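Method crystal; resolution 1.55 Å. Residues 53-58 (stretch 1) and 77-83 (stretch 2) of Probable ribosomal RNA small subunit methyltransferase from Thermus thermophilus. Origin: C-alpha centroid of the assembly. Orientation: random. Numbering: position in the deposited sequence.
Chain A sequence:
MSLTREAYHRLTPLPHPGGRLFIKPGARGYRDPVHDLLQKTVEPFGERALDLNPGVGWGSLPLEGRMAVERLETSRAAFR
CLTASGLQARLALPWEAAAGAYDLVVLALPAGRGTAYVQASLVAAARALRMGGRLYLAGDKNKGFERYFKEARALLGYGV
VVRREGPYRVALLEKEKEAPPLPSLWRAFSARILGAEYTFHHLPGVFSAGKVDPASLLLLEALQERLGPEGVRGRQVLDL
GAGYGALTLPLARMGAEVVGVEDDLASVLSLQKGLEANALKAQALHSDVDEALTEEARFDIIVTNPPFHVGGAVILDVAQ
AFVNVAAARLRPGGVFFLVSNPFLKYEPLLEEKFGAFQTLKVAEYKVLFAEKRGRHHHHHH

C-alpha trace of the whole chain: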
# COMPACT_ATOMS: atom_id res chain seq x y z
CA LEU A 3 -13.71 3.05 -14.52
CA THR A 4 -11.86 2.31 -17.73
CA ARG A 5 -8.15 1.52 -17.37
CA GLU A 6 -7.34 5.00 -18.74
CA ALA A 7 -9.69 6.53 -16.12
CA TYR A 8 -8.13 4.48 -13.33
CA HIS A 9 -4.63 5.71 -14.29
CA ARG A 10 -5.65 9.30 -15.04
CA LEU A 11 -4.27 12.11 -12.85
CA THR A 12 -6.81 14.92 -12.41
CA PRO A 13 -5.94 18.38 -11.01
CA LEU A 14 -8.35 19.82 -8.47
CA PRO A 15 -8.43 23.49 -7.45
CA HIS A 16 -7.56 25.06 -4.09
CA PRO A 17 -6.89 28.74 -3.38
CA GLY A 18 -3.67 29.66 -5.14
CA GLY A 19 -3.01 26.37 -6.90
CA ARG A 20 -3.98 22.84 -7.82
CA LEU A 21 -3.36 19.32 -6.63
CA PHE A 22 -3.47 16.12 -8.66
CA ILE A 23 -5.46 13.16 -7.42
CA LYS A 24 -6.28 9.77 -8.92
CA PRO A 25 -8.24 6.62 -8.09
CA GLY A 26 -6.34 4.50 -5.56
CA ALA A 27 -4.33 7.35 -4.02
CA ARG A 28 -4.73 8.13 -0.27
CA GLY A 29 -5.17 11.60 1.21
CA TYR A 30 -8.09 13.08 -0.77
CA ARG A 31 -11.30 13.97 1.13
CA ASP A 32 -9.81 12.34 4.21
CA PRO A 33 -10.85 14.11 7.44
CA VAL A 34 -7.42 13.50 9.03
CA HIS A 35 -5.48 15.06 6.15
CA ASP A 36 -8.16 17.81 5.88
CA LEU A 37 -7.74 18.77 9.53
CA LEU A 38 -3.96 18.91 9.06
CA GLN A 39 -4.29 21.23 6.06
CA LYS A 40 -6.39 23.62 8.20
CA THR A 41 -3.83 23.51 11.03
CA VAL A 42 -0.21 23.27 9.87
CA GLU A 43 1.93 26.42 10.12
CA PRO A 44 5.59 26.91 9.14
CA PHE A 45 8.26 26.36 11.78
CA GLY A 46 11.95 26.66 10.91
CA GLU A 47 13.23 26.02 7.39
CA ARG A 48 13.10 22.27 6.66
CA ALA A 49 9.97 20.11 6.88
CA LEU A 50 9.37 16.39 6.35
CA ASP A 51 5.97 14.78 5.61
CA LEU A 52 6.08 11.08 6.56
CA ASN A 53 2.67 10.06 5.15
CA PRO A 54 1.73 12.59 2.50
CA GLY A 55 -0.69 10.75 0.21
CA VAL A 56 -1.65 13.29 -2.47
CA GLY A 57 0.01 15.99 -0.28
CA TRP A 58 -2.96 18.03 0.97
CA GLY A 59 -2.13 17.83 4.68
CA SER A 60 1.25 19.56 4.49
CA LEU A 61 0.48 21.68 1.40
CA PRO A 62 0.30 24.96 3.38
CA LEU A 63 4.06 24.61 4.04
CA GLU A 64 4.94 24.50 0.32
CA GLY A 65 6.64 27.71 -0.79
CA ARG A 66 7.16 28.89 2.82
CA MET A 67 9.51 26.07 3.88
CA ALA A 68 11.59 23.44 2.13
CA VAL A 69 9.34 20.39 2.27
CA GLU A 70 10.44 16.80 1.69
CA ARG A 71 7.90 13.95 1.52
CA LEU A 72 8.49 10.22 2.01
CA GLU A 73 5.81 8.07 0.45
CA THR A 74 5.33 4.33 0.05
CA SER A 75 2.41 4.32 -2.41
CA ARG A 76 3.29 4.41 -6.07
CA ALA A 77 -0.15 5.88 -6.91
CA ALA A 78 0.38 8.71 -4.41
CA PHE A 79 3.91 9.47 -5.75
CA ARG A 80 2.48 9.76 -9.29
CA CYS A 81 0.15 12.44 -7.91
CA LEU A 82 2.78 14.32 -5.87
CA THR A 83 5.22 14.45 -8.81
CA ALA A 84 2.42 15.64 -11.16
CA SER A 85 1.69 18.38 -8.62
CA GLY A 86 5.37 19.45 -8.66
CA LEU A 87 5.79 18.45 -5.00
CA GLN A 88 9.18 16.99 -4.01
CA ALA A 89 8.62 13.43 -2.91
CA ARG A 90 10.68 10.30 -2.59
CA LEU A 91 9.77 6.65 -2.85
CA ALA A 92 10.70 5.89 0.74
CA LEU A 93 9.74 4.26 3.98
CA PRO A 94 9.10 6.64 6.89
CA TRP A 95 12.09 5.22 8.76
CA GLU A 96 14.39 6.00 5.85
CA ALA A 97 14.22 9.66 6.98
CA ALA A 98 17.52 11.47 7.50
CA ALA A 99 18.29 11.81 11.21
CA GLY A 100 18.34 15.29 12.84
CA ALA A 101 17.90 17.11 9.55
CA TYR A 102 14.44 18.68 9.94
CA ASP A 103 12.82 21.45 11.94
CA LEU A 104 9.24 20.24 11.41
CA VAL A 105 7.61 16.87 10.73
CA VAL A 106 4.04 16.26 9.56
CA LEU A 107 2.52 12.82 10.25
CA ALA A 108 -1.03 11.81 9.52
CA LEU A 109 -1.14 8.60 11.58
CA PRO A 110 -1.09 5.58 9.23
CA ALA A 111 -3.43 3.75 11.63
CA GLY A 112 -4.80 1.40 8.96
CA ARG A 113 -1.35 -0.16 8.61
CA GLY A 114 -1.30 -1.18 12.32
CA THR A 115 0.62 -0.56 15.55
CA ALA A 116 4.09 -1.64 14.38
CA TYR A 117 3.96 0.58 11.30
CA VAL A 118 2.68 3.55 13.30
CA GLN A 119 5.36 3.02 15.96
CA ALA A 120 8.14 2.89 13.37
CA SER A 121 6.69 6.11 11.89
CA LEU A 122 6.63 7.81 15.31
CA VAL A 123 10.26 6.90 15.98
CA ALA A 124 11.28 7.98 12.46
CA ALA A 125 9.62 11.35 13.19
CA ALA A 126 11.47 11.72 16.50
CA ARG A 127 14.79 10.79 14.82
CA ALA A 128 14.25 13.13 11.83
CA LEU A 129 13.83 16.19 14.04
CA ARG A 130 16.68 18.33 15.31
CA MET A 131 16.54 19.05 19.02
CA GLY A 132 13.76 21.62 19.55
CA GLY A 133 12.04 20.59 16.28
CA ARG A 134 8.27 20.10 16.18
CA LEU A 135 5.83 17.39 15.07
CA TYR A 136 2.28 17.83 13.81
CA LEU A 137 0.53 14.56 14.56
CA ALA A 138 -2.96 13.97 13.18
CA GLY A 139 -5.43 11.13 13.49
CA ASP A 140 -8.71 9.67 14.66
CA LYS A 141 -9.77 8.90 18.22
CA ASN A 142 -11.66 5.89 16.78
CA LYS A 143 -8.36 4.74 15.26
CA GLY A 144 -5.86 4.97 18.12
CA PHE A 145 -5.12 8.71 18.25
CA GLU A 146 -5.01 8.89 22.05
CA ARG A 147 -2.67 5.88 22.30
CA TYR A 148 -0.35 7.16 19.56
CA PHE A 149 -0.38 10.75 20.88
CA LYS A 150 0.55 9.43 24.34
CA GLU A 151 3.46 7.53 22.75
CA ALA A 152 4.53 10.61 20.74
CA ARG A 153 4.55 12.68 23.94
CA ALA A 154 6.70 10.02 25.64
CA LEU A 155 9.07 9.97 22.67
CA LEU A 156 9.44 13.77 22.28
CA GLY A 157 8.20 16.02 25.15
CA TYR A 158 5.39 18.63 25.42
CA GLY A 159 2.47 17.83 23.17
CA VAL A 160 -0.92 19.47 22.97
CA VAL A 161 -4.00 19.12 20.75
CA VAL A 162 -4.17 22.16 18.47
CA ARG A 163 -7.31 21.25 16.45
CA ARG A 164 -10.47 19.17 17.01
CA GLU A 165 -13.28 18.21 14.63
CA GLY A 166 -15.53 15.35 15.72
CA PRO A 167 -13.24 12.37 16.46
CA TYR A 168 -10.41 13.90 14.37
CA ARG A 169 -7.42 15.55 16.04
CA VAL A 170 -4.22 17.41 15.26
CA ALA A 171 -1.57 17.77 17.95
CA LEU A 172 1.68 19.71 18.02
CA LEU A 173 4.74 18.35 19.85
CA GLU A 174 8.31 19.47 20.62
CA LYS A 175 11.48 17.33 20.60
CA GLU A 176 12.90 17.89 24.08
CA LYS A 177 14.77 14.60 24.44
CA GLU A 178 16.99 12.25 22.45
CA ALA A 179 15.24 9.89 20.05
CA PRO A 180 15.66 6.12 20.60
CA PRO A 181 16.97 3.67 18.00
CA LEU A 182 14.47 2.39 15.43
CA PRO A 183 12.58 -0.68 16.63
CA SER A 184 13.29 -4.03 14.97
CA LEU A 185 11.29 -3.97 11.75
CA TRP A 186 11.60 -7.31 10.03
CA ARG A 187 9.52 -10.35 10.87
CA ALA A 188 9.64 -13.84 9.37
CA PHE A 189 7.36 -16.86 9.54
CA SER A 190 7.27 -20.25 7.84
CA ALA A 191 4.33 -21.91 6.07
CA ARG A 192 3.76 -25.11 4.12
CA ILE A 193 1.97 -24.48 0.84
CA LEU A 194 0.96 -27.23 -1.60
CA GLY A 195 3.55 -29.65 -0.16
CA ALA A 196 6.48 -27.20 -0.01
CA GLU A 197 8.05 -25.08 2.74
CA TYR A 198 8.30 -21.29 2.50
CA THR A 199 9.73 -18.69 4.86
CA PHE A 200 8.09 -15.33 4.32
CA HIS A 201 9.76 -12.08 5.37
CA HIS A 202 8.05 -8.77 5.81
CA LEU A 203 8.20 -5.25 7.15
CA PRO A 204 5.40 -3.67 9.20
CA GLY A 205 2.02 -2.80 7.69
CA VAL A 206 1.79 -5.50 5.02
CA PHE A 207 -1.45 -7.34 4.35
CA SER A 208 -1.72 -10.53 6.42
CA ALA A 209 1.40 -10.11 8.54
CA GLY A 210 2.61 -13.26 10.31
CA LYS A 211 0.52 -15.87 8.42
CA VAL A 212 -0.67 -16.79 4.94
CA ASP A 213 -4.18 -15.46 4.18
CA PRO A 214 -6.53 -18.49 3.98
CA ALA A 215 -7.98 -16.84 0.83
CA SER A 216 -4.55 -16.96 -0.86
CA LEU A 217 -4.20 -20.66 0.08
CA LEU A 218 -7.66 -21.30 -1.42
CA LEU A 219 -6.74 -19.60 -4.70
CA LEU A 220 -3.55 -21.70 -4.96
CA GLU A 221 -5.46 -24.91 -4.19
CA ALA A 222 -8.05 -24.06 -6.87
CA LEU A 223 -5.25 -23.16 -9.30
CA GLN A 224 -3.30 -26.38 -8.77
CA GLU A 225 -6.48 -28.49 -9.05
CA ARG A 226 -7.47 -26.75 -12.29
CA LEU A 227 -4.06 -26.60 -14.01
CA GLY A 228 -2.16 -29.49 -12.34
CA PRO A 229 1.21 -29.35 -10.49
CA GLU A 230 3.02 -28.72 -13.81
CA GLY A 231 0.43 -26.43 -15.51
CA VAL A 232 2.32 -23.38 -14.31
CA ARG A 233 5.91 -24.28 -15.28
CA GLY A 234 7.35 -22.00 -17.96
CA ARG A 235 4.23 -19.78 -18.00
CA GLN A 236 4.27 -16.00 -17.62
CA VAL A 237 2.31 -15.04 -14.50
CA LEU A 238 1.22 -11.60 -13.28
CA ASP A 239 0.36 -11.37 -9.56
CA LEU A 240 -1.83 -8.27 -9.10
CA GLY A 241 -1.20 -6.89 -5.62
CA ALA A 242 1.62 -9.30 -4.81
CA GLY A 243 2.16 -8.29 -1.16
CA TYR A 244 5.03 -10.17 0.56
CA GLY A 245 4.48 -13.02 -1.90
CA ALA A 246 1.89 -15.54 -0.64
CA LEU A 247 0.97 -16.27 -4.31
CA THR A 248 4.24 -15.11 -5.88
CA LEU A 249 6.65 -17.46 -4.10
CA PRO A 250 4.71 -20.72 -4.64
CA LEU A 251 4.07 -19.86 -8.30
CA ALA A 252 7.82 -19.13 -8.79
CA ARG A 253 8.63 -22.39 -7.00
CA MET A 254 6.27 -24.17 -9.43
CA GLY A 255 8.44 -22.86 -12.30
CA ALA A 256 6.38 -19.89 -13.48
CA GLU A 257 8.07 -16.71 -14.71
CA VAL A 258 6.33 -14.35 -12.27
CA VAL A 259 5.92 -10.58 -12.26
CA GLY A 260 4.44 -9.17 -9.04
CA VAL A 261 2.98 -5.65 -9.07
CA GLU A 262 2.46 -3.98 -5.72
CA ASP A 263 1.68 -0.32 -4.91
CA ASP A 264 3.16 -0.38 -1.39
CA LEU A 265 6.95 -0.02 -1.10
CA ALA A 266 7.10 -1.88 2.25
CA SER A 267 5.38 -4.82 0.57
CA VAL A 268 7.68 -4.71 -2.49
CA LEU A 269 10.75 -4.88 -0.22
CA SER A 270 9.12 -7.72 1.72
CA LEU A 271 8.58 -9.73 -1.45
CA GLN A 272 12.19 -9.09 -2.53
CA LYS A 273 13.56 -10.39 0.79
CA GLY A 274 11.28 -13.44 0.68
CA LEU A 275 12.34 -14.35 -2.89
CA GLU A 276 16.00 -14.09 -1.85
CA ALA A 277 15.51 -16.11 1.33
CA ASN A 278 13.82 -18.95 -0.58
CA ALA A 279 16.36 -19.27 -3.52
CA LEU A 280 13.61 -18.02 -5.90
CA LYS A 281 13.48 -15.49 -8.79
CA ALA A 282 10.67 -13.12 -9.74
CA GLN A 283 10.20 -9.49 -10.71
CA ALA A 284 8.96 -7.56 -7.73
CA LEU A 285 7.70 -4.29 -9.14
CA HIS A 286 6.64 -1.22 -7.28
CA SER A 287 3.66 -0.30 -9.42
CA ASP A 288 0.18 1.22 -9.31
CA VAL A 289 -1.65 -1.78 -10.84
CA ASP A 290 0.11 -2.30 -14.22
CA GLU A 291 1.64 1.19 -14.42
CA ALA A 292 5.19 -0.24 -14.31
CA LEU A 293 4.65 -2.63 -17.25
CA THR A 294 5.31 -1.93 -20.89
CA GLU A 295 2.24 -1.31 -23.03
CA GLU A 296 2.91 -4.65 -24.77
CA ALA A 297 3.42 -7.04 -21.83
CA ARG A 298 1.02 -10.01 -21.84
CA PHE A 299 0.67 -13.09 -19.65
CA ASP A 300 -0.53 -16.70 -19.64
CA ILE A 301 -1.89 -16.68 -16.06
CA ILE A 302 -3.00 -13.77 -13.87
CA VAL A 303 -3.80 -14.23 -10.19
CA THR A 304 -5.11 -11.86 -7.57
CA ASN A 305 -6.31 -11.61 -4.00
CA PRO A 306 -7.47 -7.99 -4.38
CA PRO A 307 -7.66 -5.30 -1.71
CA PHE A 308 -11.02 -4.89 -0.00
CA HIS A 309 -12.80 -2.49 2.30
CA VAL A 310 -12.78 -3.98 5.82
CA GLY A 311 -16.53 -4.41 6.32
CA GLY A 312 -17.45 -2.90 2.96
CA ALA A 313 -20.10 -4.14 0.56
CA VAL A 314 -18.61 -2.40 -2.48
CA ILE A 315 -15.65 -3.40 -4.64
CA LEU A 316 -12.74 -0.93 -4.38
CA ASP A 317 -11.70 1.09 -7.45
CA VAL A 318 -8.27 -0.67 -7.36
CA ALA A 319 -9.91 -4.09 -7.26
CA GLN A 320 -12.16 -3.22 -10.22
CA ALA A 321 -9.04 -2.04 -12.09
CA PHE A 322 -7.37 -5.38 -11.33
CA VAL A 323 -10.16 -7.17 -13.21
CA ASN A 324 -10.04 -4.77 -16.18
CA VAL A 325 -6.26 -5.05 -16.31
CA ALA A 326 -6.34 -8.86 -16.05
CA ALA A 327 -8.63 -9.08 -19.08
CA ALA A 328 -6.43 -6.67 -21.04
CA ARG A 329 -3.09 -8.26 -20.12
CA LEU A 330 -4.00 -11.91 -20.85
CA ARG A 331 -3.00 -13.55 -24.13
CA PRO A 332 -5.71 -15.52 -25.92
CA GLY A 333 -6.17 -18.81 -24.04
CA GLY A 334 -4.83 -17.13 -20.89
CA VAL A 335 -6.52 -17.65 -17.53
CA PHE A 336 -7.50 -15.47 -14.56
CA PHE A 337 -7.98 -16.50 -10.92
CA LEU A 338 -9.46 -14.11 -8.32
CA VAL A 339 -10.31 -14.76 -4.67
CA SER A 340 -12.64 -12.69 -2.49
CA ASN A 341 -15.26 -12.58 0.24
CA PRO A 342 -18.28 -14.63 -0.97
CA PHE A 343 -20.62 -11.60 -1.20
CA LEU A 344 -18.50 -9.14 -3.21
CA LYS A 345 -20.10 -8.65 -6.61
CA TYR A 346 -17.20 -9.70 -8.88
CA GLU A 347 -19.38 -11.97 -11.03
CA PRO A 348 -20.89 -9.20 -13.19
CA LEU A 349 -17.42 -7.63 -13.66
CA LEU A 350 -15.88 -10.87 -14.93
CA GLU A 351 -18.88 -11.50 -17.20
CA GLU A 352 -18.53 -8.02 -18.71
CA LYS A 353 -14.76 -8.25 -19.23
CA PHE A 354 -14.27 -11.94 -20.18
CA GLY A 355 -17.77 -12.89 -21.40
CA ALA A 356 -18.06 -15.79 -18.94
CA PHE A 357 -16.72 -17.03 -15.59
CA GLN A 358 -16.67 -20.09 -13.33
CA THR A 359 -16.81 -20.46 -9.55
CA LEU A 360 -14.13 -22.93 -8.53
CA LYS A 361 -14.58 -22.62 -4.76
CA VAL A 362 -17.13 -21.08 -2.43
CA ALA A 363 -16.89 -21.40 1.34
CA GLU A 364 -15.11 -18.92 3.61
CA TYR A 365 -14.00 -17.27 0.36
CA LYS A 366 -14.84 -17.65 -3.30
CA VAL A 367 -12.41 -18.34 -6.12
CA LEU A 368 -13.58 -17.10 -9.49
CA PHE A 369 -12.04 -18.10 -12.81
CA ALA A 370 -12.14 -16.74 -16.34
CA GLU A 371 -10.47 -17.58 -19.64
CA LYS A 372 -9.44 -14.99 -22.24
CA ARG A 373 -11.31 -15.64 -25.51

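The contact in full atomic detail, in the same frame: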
# COMPACT_ATOMS: atom_id res chain seq x y z
N ASN A 53 3.82 10.83 5.67
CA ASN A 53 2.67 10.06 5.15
C ASN A 53 1.83 10.98 4.30
O ASN A 53 0.69 11.29 4.66
CB ASN A 53 1.85 9.45 6.30
CG ASN A 53 0.67 8.60 5.80
OD1 ASN A 53 0.69 8.08 4.67
ND2 ASN A 53 -0.36 8.48 6.62
N PRO A 54 2.41 11.47 3.19
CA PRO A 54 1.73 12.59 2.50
C PRO A 54 0.48 12.24 1.72
O PRO A 54 -0.38 13.10 1.58
CB PRO A 54 2.79 13.11 1.53
CG PRO A 54 3.68 11.92 1.28
CD PRO A 54 3.71 11.14 2.58
N GLY A 55 0.38 11.02 1.20
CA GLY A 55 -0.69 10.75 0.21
C GLY A 55 -0.55 11.73 -0.93
O GLY A 55 0.54 11.98 -1.42
N VAL A 56 -1.68 12.31 -1.36
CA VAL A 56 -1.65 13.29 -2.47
C VAL A 56 -1.05 14.65 -2.04
O VAL A 56 -0.86 15.56 -2.88
CB VAL A 56 -3.04 13.47 -3.16
CG1 VAL A 56 -3.51 12.14 -3.77
CG2 VAL A 56 -4.03 13.99 -2.16
N GLY A 57 -0.74 14.81 -0.75
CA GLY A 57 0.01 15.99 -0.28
C GLY A 57 -0.79 17.18 0.24
O GLY A 57 -0.25 18.27 0.41
N TRP A 58 -2.09 16.96 0.46
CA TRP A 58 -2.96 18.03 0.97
C TRP A 58 -2.63 18.48 2.39
O TRP A 58 -2.62 19.66 2.68
CB TRP A 58 -4.41 17.57 0.86
CG TRP A 58 -5.45 18.60 1.28
CD1 TRP A 58 -6.41 18.42 2.22
CD2 TRP A 58 -5.66 19.91 0.72
NE1 TRP A 58 -7.21 19.55 2.31
CE2 TRP A 58 -6.78 20.47 1.40
CE3 TRP A 58 -5.03 20.67 -0.28
CZ2 TRP A 58 -7.26 21.75 1.13
CZ3 TRP A 58 -5.51 21.95 -0.55
CH2 TRP A 58 -6.62 22.48 0.16
N ALA A 77 0.95 5.02 -6.45
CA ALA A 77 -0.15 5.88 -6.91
C ALA A 77 -0.03 7.29 -6.33
O ALA A 77 -0.21 8.28 -7.06
CB ALA A 77 -1.50 5.26 -6.54
N ALA A 78 0.27 7.38 -5.03
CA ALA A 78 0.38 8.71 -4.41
C ALA A 78 1.60 9.48 -4.95
O ALA A 78 1.51 10.68 -5.24
CB ALA A 78 0.43 8.58 -2.89
N PHE A 79 2.74 8.79 -5.14
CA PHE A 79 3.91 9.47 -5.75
C PHE A 79 3.65 9.97 -7.17
O PHE A 79 4.07 11.07 -7.52
CB PHE A 79 5.11 8.55 -5.61
CG PHE A 79 5.58 8.44 -4.19
CD1 PHE A 79 5.95 9.59 -3.53
N ARG A 80 2.85 9.25 -7.95
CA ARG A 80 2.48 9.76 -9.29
C ARG A 80 1.78 11.11 -9.14
O ARG A 80 2.05 12.06 -9.91
CB ARG A 80 1.53 8.81 -10.02
CG ARG A 80 2.14 7.49 -10.42
CD ARG A 80 1.03 6.49 -10.82
NE ARG A 80 0.72 6.55 -12.24
CZ ARG A 80 -0.18 5.78 -12.88
NH1 ARG A 80 -0.89 4.83 -12.24
NH2 ARG A 80 -0.35 5.96 -14.20
N CYS A 81 0.87 11.18 -8.16
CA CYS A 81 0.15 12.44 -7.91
C CYS A 81 1.06 13.56 -7.42
O CYS A 81 1.00 14.65 -7.95
CB CYS A 81 -0.96 12.23 -6.91
SG CYS A 81 -2.28 11.13 -7.52
N LEU A 82 1.88 13.29 -6.40
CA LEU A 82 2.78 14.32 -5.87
C LEU A 82 3.69 14.95 -6.96
O LEU A 82 3.86 16.15 -7.03
CB LEU A 82 3.65 13.71 -4.76
CG LEU A 82 2.83 13.31 -3.54
CD1 LEU A 82 3.65 12.42 -2.61
CD2 LEU A 82 2.36 14.56 -2.76
N THR A 83 4.40 14.11 -7.68
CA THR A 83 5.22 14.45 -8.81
C THR A 83 4.45 15.30 -9.85
O THR A 83 4.95 16.33 -10.29
CB THR A 83 5.84 13.19 -9.43
OG1 THR A 83 6.60 12.54 -8.40
CG2 THR A 83 6.77 13.57 -10.55

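A tight turn in stretch 1 packs against one side of a helix in stretch 2. No hydrogen bond crosses between them. The contact is van der Waals packing and buries 239 Å², both sides summed. The residues in contact, Pro54 to Gly57 with Ala78, Cys81 and Leu82, are all buried, which suits their mostly apolar character.

Pro54 to Gly57 form a type II' beta turn, closed by a hydrogen bond from Gly57 N to Pro54 O of 2.9 Å. Stretch 2 is helical throughout. Leu82 N donates to Ala78 O at 2.9 Å, which sets these two residues one turn apart, both at the contact.

Leu82 has the largest covered area. Its CA-to-CB bond points sideways, but chi1 m (-66°) and chi2 t (167°) bring the end of the side chain nearer to the turn. Leu82 CD1 lies 3.9 Å from Pro54 CG and 3.4 Å from Gly55 O. Leu82 CD2 lies 3.4 Å from Val56 O and 3.7 Å from Gly57 N. The two methyls thus reach both the proline ring and the turn backbone.

Ala78 points toward the turn. Ala78 CB sits 3.7 Å from Gly55 O, and the CA atoms of Gly55 and Ala78 are 5.2 Å apart. The short methyl suits this close approach.

Val56 points sideways. Its chi1 m (-61°) places Val56 CG1 4.0 Å from Cys81 CB, while Val56 CG2 stays 5.9 Å from Cys81 CB. Cys81 also has chi1 m (-66°) and points toward the turn; Cys81 SG lies 4.1 Å from Val56 CG1.

Gly55 has phi 56°, and positive phi by itself favours glycine. A CB there would point away from the helix. At Gly57 an ideal CB would fall 2.8 Å from Leu82 CD2, a clash. It would also jam against the carbonyl O of Val56.

Trp58 and Asn53 make no contact with the helix.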